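Local structure of phage-related protein (Bordetella bronchiseptica RB50, 3BJQ) at residues E[125-130]-E[295-300]; E[45-50]-E[78-83]; E[130-135]-E[242-247]. The protein probably serves as a major capsid (coat) protein of a phage or prophage, forming the shell that encloses the viral genome. One frame throughout, in Å; residues are numbered along the deposited sequence.

Two of the three contacts set the long helix 105-131 against sheets of the chain; the third, interaction 2, pairs strands 44-49 and 75-81 at the surface. Along the sequence interaction 2 closes first; interaction 3 is then nested inside the loop closed by interaction 1. Interactions 1 and 3 share Ile130 and helix 105-131, their centres 11 Å apart: one lays the helix on strand 286-299, the other sets its C-terminal end beside strand 245-248 of a six-stranded sheet. Interaction 2, its centre 11 Å from that of interaction 1, touches it through Ser300 and Asn295, whereas interactions 2 and 3 lie 20 Å apart between centres. The C-terminal end of strand 286-299 thus lies between helix and two-stranded sheet.

Interaction 1: E[125-130]-E[295-300]; sequences HECAQI and NTPALS
Ile130 and Cys127, one helical turn apart, close on Pro297 and Leu299 of the strand. The segments 125-130 and 295-299 run nearly parallel, their axes at 18° and 8.3 Å apart at the closest, and no hydrogen bond crosses between them, so the contact is packing of apolar atoms against a proline ring and the backbone next to it. The dense part is built round Pro297. Cys127 SG lies 3.6 Å from Pro297 CG and also touches CB of the same ring. Ile130 reaches the strand with both branches: CD1 sits 3.2 Å from Pro297 O and 3.7 Å from Pro297 CB, while CG2 meets Leu299 CB at 3.7 Å and Leu299 CD1 slightly farther off. In Ile130, CG1 stands anti to the carbonyl carbon (chi1 -67°) and CG2 anti to the backbone N; with chi2 extended at 169°, CD1 lies at the proline and CG2 at the leucine. The side chains of Ile130 and Leu299 slide past each other in opposite directions. The looser side is that of Glu126, whose CB alone approaches the proline, 4.1 Å from Pro297 CG; this residue is partly exposed, whereas Cys127 and Pro297 are buried. Phe35 packs on Cys127, and His123, one turn earlier in the helix, also touches Pro297. Beyond the strand, Thr296 and Ala298 exchange backbone hydrogen bonds with Tyr267 and Tyr265 of strand 264-269, while Ala298, pointing away from the helix, packs on Ile47 of strand 44-49. The end of helix 105-131 therefore covers one face of strand 286-299 around Pro297, and the two-stranded sheet of 44-49 and 75-81 lies on the other.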
loop_
_atom_site.group_PDB
_atom_site.type_symbol
_atom_site.label_atom_id
_atom_site.label_comp_id
_atom_site.label_asym_id
_atom_site.label_seq_id
_atom_site.Cartn_x
_atom_site.Cartn_y
_atom_site.Cartn_z
ATOM N N HIS E 125 -23.907 10.309 37.500
ATOM C CA HIS E 125 -24.675 10.275 38.729
ATOM C C HIS E 125 -24.262 9.107 39.658
ATOM O O HIS E 125 -24.157 9.265 40.878
ATOM C CB HIS E 125 -26.165 10.197 38.398
ATOM C CG HIS E 125 -27.033 10.310 39.613
ATOM N ND1 HIS E 125 -27.273 9.246 40.458
ATOM C CD2 HIS E 125 -27.662 11.378 40.162
ATOM C CE1 HIS E 125 -28.040 9.648 41.459
ATOM N NE2 HIS E 125 -28.285 10.938 41.306
ATOM N N GLU E 126 -24.015 7.933 39.088
ATOM C CA GLU E 126 -23.568 6.793 39.900
ATOM C C GLU E 126 -22.183 6.997 40.513
ATOM O O GLU E 126 -21.900 6.513 41.590
ATOM C CB GLU E 126 -23.623 5.478 39.130
ATOM C CG GLU E 126 -24.771 4.602 39.621
ATOM C CD GLU E 126 -24.789 4.508 41.175
ATOM O OE1 GLU E 126 -23.720 4.227 41.780
ATOM O OE2 GLU E 126 -25.858 4.759 41.783
ATOM N N CYS E 127 -21.323 7.705 39.808
ATOM C CA CYS E 127 -20.017 8.031 40.330
ATOM C C CYS E 127 -20.126 8.976 41.538
ATOM O O CYS E 127 -19.492 8.754 42.576
ATOM C CB CYS E 127 -19.174 8.674 39.243
ATOM S SG CYS E 127 -18.617 7.512 37.977
ATOM N N ALA E 128 -20.915 10.036 41.376
ATOM C CA ALA E 128 -21.133 11.000 42.435
ATOM C C ALA E 128 -21.742 10.303 43.636
ATOM O O ALA E 128 -21.387 10.601 44.776
ATOM C CB ALA E 128 -22.039 12.154 41.954
ATOM N N GLN E 129 -22.654 9.366 43.369
ATOM C CA GLN E 129 -23.398 8.662 44.413
ATOM C C GLN E 129 -22.469 7.827 45.299
ATOM O O GLN E 129 -22.725 7.689 46.501
ATOM C CB GLN E 129 -24.493 7.816 43.741
ATOM C CG GLN E 129 -25.604 7.292 44.629
ATOM C CD GLN E 129 -26.503 8.387 45.188
ATOM O OE1 GLN E 129 -26.438 9.547 44.765
ATOM N NE2 GLN E 129 -27.355 8.019 46.142
ATOM N N ILE E 130 -21.370 7.330 44.717
ATOM C CA ILE E 130 -20.383 6.542 45.433
ATOM C C ILE E 130 -19.329 7.415 46.088
ATOM O O ILE E 130 -19.116 7.310 47.291
ATOM C CB ILE E 130 -19.668 5.539 44.500
ATOM C CG1 ILE E 130 -20.638 4.464 44.012
ATOM C CG2 ILE E 130 -18.536 4.863 45.232
ATOM C CD1 ILE E 130 -20.050 3.645 42.926
ATOM N N ASN E 295 -21.766 -1.253 32.470
ATOM C CA ASN E 295 -20.709 -0.830 33.368
ATOM C C ASN E 295 -21.256 -0.534 34.753
ATOM O O ASN E 295 -22.463 -0.395 34.943
ATOM C CB ASN E 295 -20.023 0.426 32.814
ATOM C CG ASN E 295 -20.883 1.691 32.962
ATOM O OD1 ASN E 295 -20.726 2.446 33.932
ATOM N ND2 ASN E 295 -21.793 1.924 32.001
ATOM N N THR E 296 -20.358 -0.471 35.723
ATOM C CA THR E 296 -20.701 0.006 37.055
ATOM C C THR E 296 -19.451 0.597 37.701
ATOM O O THR E 296 -18.415 -0.046 37.686
ATOM C CB THR E 296 -21.313 -1.129 37.944
ATOM O OG1 THR E 296 -22.080 -0.536 38.998
ATOM C CG2 THR E 296 -20.250 -2.047 38.537
ATOM N N PRO E 297 -19.524 1.856 38.180
ATOM C CA PRO E 297 -18.478 2.403 39.048
ATOM C C PRO E 297 -18.350 1.621 40.356
ATOM O O PRO E 297 -19.352 1.205 40.911
ATOM C CB PRO E 297 -18.976 3.826 39.349
ATOM C CG PRO E 297 -19.876 4.150 38.199
ATOM C CD PRO E 297 -20.553 2.868 37.855
ATOM N N ALA E 298 -17.121 1.454 40.834
ATOM C CA ALA E 298 -16.848 0.700 42.047
ATOM C C ALA E 298 -15.746 1.430 42.828
ATOM O O ALA E 298 -14.763 1.863 42.248
ATOM C CB ALA E 298 -16.415 -0.695 41.688
ATOM N N LEU E 299 -15.943 1.593 44.133
ATOM C CA LEU E 299 -14.925 2.166 44.994
ATOM C C LEU E 299 -14.073 0.964 45.411
ATOM O O LEU E 299 -14.564 0.048 46.022
ATOM C CB LEU E 299 -15.568 2.879 46.199
ATOM C CG LEU E 299 -14.729 3.989 46.841
ATOM C CD1 LEU E 299 -15.564 4.868 47.769
ATOM C CD2 LEU E 299 -13.560 3.416 47.565
ATOM N N SER E 300 -12.809 0.951 45.019
ATOM C CA SER E 300 -11.914 -0.152 45.347
ATOM C C SER E 300 -10.947 0.215 46.461
ATOM O O SER E 300 -10.578 -0.643 47.224
ATOM C CB SER E 300 -11.161 -0.635 44.076
ATOM O OG SER E 300 -10.614 0.451 43.329
#

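Interaction 2: E[45-50]-E[78-83]; sequences GKILTF and DPYSIV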
loop_
_atom_site.group_PDB
_atom_site.type_symbol
_atom_site.label_atom_id
_atom_site.label_comp_id
_atom_site.label_asym_id
_atom_site.label_seq_id
_atom_site.Cartn_x
_atom_site.Cartn_y
_atom_site.Cartn_z
ATOM N N GLY E 45 -19.856 -10.154 40.518
ATOM C CA GLY E 45 -18.595 -10.592 41.097
ATOM C C GLY E 45 -18.279 -9.833 42.355
ATOM O O GLY E 45 -19.168 -9.274 42.993
ATOM N N LYS E 46 -17.000 -9.819 42.711
ATOM C CA LYS E 46 -16.524 -9.096 43.874
ATOM C C LYS E 46 -15.572 -8.020 43.416
ATOM O O LYS E 46 -14.774 -8.253 42.509
ATOM C CB LYS E 46 -15.804 -10.036 44.835
ATOM C CG LYS E 46 -16.714 -10.709 45.877
ATOM C CD LYS E 46 -17.370 -11.933 45.380
ATOM C CE LYS E 46 -18.202 -12.566 46.487
ATOM N NZ LYS E 46 -19.243 -11.620 46.982
ATOM N N ILE E 47 -15.657 -6.851 44.048
ATOM C CA ILE E 47 -14.781 -5.740 43.739
ATOM C C ILE E 47 -13.408 -6.079 44.284
ATOM O O ILE E 47 -13.273 -6.393 45.471
ATOM C CB ILE E 47 -15.274 -4.407 44.411
ATOM C CG1 ILE E 47 -16.664 -4.008 43.900
ATOM C CG2 ILE E 47 -14.262 -3.270 44.194
ATOM C CD1 ILE E 47 -17.310 -2.878 44.673
ATOM N N LEU E 48 -12.387 -6.000 43.439
ATOM C CA LEU E 48 -11.016 -6.195 43.914
ATOM C C LEU E 48 -10.697 -4.961 44.721
ATOM O O LEU E 48 -10.689 -3.838 44.183
ATOM C CB LEU E 48 -10.049 -6.424 42.761
ATOM C CG LEU E 48 -8.679 -6.955 43.196
ATOM C CD1 LEU E 48 -8.779 -8.358 43.838
ATOM C CD2 LEU E 48 -7.764 -6.997 42.002
ATOM N N THR E 49 -10.467 -5.159 46.015
ATOM C CA THR E 49 -10.388 -4.073 46.994
ATOM C C THR E 49 -8.965 -3.877 47.499
ATOM O O THR E 49 -8.225 -4.833 47.714
ATOM C CB THR E 49 -11.376 -4.351 48.145
ATOM O OG1 THR E 49 -12.688 -4.517 47.593
ATOM C CG2 THR E 49 -11.421 -3.221 49.184
ATOM N N PHE E 50 -8.598 -2.618 47.687
ATOM C CA PHE E 50 -7.272 -2.256 48.122
ATOM C C PHE E 50 -7.326 -1.539 49.455
ATOM O O PHE E 50 -7.746 -0.387 49.543
ATOM C CB PHE E 50 -6.606 -1.398 47.047
ATOM C CG PHE E 50 -6.799 -1.945 45.663
ATOM C CD1 PHE E 50 -6.171 -3.116 45.282
ATOM C CD2 PHE E 50 -7.674 -1.343 44.789
ATOM C CE1 PHE E 50 -6.352 -3.636 44.025
ATOM C CE2 PHE E 50 -7.869 -1.837 43.531
ATOM C CZ PHE E 50 -7.184 -2.984 43.133
ATOM N N ASP E 78 -16.596 -6.330 48.509
ATOM C CA ASP E 78 -18.044 -6.251 48.328
ATOM C C ASP E 78 -18.443 -6.679 46.930
ATOM O O ASP E 78 -17.676 -6.543 45.999
ATOM C CB ASP E 78 -18.547 -4.811 48.586
ATOM C CG ASP E 78 -18.474 -4.417 50.054
ATOM O OD1 ASP E 78 -18.173 -5.289 50.879
ATOM O OD2 ASP E 78 -18.736 -3.242 50.385
ATOM N N PRO E 79 -19.655 -7.207 46.787
ATOM C CA PRO E 79 -20.076 -7.641 45.484
ATOM C C PRO E 79 -20.416 -6.460 44.601
ATOM O O PRO E 79 -20.746 -5.383 45.091
ATOM C CB PRO E 79 -21.339 -8.444 45.778
ATOM C CG PRO E 79 -21.884 -7.828 46.988
ATOM C CD PRO E 79 -20.706 -7.421 47.798
ATOM N N TYR E 80 -20.297 -6.674 43.301
ATOM C CA TYR E 80 -20.708 -5.689 42.318
ATOM C C TYR E 80 -21.671 -6.364 41.372
ATOM O O TYR E 80 -21.640 -7.582 41.204
ATOM C CB TYR E 80 -19.517 -5.129 41.533
ATOM C CG TYR E 80 -18.958 -6.036 40.441
ATOM C CD1 TYR E 80 -19.559 -6.111 39.187
ATOM C CD2 TYR E 80 -17.799 -6.761 40.653
ATOM C CE1 TYR E 80 -19.023 -6.902 38.185
ATOM C CE2 TYR E 80 -17.268 -7.567 39.675
ATOM C CZ TYR E 80 -17.877 -7.630 38.447
ATOM O OH TYR E 80 -17.339 -8.436 37.494
ATOM N N SER E 81 -22.494 -5.556 40.713
ATOM C CA SER E 81 -23.419 -6.081 39.747
ATOM C C SER E 81 -23.602 -5.078 38.614
ATOM O O SER E 81 -24.011 -3.925 38.827
ATOM C CB SER E 81 -24.757 -6.434 40.398
ATOM O OG SER E 81 -25.642 -7.000 39.436
ATOM N N ILE E 82 -23.268 -5.520 37.408
ATOM C CA ILE E 82 -23.432 -4.692 36.235
ATOM C C ILE E 82 -24.804 -5.075 35.704
ATOM O O ILE E 82 -25.051 -6.245 35.393
ATOM C CB ILE E 82 -22.327 -4.959 35.200
ATOM C CG1 ILE E 82 -20.980 -4.481 35.744
ATOM C CG2 ILE E 82 -22.661 -4.289 33.857
ATOM C CD1 ILE E 82 -19.779 -4.968 34.970
ATOM N N VAL E 83 -25.709 -4.104 35.641
ATOM C CA VAL E 83 -27.060 -4.355 35.129
ATOM C C VAL E 83 -27.048 -4.154 33.613
ATOM O O VAL E 83 -26.625 -3.093 33.128
ATOM C CB VAL E 83 -28.137 -3.454 35.816
ATOM C CG1 VAL E 83 -29.494 -3.554 35.108
ATOM C CG2 VAL E 83 -28.300 -3.855 37.282
HETATM O O HOH W 1 -14.921 -3.668 48.496
#
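Asp78 opens the pairing with its backbone: Asp78 O accepts from Ile47 N at 2.8 Å in an almost straight bond, the donor lying nearly along the C=O axis. The same oxygen receives a CA-H...O contact from Lys46 and is touched by Ile47 CG1, so it is closely surrounded. Asp78 N is bridged to Thr49 OG1 by a water that accepts from the amide. Pro79 and Lys46 form a non-hydrogen-bonded pair, a place where no amide of Pro79 is needed; Pro79 CA makes a CA-H...O contact of 3.1 Å with Gly45 O. The side chains of this pair diverge, although Lys46 bends round until NZ stands 4.0 Å from Pro79 CB. Tyr80 forms the antiparallel hydrogen-bonded pair with Gly45: Tyr80 N gives to Gly45 O at 2.9 Å from above the carbonyl plane, and Gly45 N gives back to Tyr80 O at 3.2 Å. CG of Tyr80 is between the backbone N and the carbonyl carbon (chi1 77°), and with chi2 at 81° the ring face lies against Gly45, whose N is 3.7 Å above the ring centre; Lys46 C sits at the ring edge. Tyr80 CB meets Ile47 CG1 at 3.9 Å, the two side chains crossing at a slant. Tyr80 OH is hydrogen-bonded to Gln42 O, and Tyr267 meets the Tyr80 ring edge-to-face. Farther on, Ile82 packs on Thr296 of strand 286-299 and Ile269 of strand 264-269. The small surface sheet of strands 44-49 and 75-81 faces inward through Ile47, which packs on Tyr267 and Ala298 of those same two strands.

Interaction 3: E[130-135]-E[242-247]; sequences IALDPA and GPDVWL
Leu132 lies against the carboxylate of Asp244 where helix 105-131 ends, Leu132 being the first residue to leave helical geometry. In the leucine, CG is anti to the carbonyl carbon (chi1 -52°), and Leu132 CB is 3.7 Å and Leu132 CD1 3.8 Å from Asp244 OD2. Leu132 CD2 touches Asp244 CB as well as OD2 and lies 4.3 Å from Trp246 CB. OD2 has a polar partner as well: a water within 2.6 Å of both Asp244 OD2 and Leu132 O is placed to donate to them, though it has more acceptors in reach than protons. The other carboxylate oxygen of the buried Asp244, OD1, takes the backbone N of Asp310. In Trp246, CG is anti to the backbone N (chi1 173°); with chi2 at 96° the indole presents a face to Ala131. Ala131 CB lies over that face, 4.4 Å from Trp246 CD1, and Ala131 O comes within 3.8 Å of the same CD1. The hydroxyl of Tyr137 links the two residues, hydrogen-bonded to Ala131 O and weakly to Trp246 NE1. Past the leucine, Asp133 OD1 accepts from Ala135 N in an Asx turn at the start of the 3-10 segment. The end of helix 105-131 thus rests on one face of the six-stranded sheet, where Leu132 also touches Met181 of strand 179-183 and Leu307 of strand 305-309, the strands flanking 245-248, while Leu247 packs against helix 158-173.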
loop_
_atom_site.group_PDB
_atom_site.type_symbol
_atom_site.label_atom_id
_atom_site.label_comp_id
_atom_site.label_asym_id
_atom_site.label_seq_id
_atom_site.Cartn_x
_atom_site.Cartn_y
_atom_site.Cartn_z
ATOM N N ILE E 130 -21.370 7.330 44.717
ATOM C CA ILE E 130 -20.383 6.542 45.433
ATOM C C ILE E 130 -19.329 7.415 46.088
ATOM O O ILE E 130 -19.116 7.310 47.291
ATOM C CB ILE E 130 -19.668 5.539 44.500
ATOM C CG1 ILE E 130 -20.638 4.464 44.012
ATOM C CG2 ILE E 130 -18.536 4.863 45.232
ATOM C CD1 ILE E 130 -20.050 3.645 42.926
ATOM N N ALA E 131 -18.658 8.251 45.305
ATOM C CA ALA E 131 -17.547 9.061 45.834
ATOM C C ALA E 131 -17.948 10.014 46.945
ATOM O O ALA E 131 -17.166 10.233 47.866
ATOM C CB ALA E 131 -16.870 9.812 44.736
ATOM N N LEU E 132 -19.163 10.559 46.878
ATOM C CA LEU E 132 -19.614 11.572 47.850
ATOM C C LEU E 132 -20.475 10.996 48.978
ATOM O O LEU E 132 -21.160 11.726 49.702
ATOM C CB LEU E 132 -20.379 12.680 47.132
ATOM C CG LEU E 132 -19.632 13.305 45.948
ATOM C CD1 LEU E 132 -20.449 14.485 45.393
ATOM C CD2 LEU E 132 -18.239 13.763 46.322
ATOM N N ASP E 133 -20.411 9.685 49.140
ATOM C CA ASP E 133 -21.137 8.990 50.184
ATOM C C ASP E 133 -20.240 8.881 51.410
ATOM O O ASP E 133 -19.242 8.147 51.372
ATOM C CB ASP E 133 -21.513 7.611 49.678
ATOM C CG ASP E 133 -22.311 6.815 50.672
ATOM O OD1 ASP E 133 -22.573 7.311 51.782
ATOM O OD2 ASP E 133 -22.642 5.659 50.337
ATOM N N PRO E 134 -20.573 9.632 52.496
ATOM C CA PRO E 134 -19.703 9.653 53.669
ATOM C C PRO E 134 -19.618 8.309 54.390
ATOM O O PRO E 134 -18.662 8.059 55.121
ATOM C CB PRO E 134 -20.349 10.716 54.555
ATOM C CG PRO E 134 -21.752 10.775 54.134
ATOM C CD PRO E 134 -21.757 10.492 52.682
ATOM N N ALA E 135 -20.613 7.459 54.187
ATOM C CA ALA E 135 -20.630 6.126 54.782
ATOM C C ALA E 135 -19.512 5.213 54.249
ATOM O O ALA E 135 -19.182 4.214 54.866
ATOM C CB ALA E 135 -21.979 5.470 54.548
ATOM N N GLY E 242 -22.999 17.972 44.133
ATOM C CA GLY E 242 -23.435 18.638 45.334
ATOM C C GLY E 242 -22.603 19.847 45.680
ATOM O O GLY E 242 -22.064 20.505 44.781
ATOM N N PRO E 243 -22.513 20.171 46.982
ATOM C CA PRO E 243 -21.684 21.279 47.437
ATOM C C PRO E 243 -20.313 20.806 47.932
ATOM O O PRO E 243 -19.636 21.520 48.663
ATOM C CB PRO E 243 -22.514 21.835 48.594
ATOM C CG PRO E 243 -23.144 20.621 49.195
ATOM C CD PRO E 243 -23.231 19.559 48.116
ATOM N N ASP E 244 -19.880 19.633 47.475
ATOM C CA ASP E 244 -18.734 18.965 48.069
ATOM C C ASP E 244 -17.396 19.182 47.381
ATOM O O ASP E 244 -17.305 19.735 46.291
ATOM C CB ASP E 244 -19.008 17.466 48.142
ATOM C CG ASP E 244 -20.231 17.127 48.973
ATOM O OD1 ASP E 244 -20.686 17.958 49.800
ATOM O OD2 ASP E 244 -20.717 15.993 48.822
ATOM N N VAL E 245 -16.348 18.766 48.093
ATOM C CA VAL E 245 -14.989 18.714 47.563
ATOM C C VAL E 245 -14.478 17.319 47.850
ATOM O O VAL E 245 -14.834 16.745 48.871
ATOM C CB VAL E 245 -14.111 19.779 48.206
ATOM C CG1 VAL E 245 -12.644 19.612 47.793
ATOM C CG2 VAL E 245 -14.668 21.156 47.819
ATOM N N TRP E 246 -13.702 16.754 46.931
ATOM C CA TRP E 246 -13.175 15.404 47.098
ATOM C C TRP E 246 -11.727 15.388 46.604
ATOM O O TRP E 246 -11.394 16.112 45.685
ATOM C CB TRP E 246 -14.039 14.430 46.314
ATOM C CG TRP E 246 -13.528 13.017 46.248
ATOM C CD1 TRP E 246 -13.891 11.972 47.057
ATOM C CD2 TRP E 246 -12.586 12.481 45.299
ATOM N NE1 TRP E 246 -13.227 10.839 46.680
ATOM C CE2 TRP E 246 -12.421 11.116 45.607
ATOM C CE3 TRP E 246 -11.862 13.026 44.225
ATOM C CZ2 TRP E 246 -11.560 10.283 44.884
ATOM C CZ3 TRP E 246 -11.002 12.204 43.508
ATOM C CH2 TRP E 246 -10.867 10.835 43.840
ATOM N N LEU E 247 -10.888 14.569 47.226
ATOM C CA LEU E 247 -9.503 14.373 46.801
ATOM C C LEU E 247 -9.206 12.900 46.708
ATOM O O LEU E 247 -9.660 12.144 47.536
ATOM C CB LEU E 247 -8.523 14.890 47.831
ATOM C CG LEU E 247 -8.030 16.328 47.804
ATOM C CD1 LEU E 247 -9.018 17.272 48.521
ATOM C CD2 LEU E 247 -6.678 16.302 48.499
HETATM O O HOH W 2 -21.649 14.199 50.490
#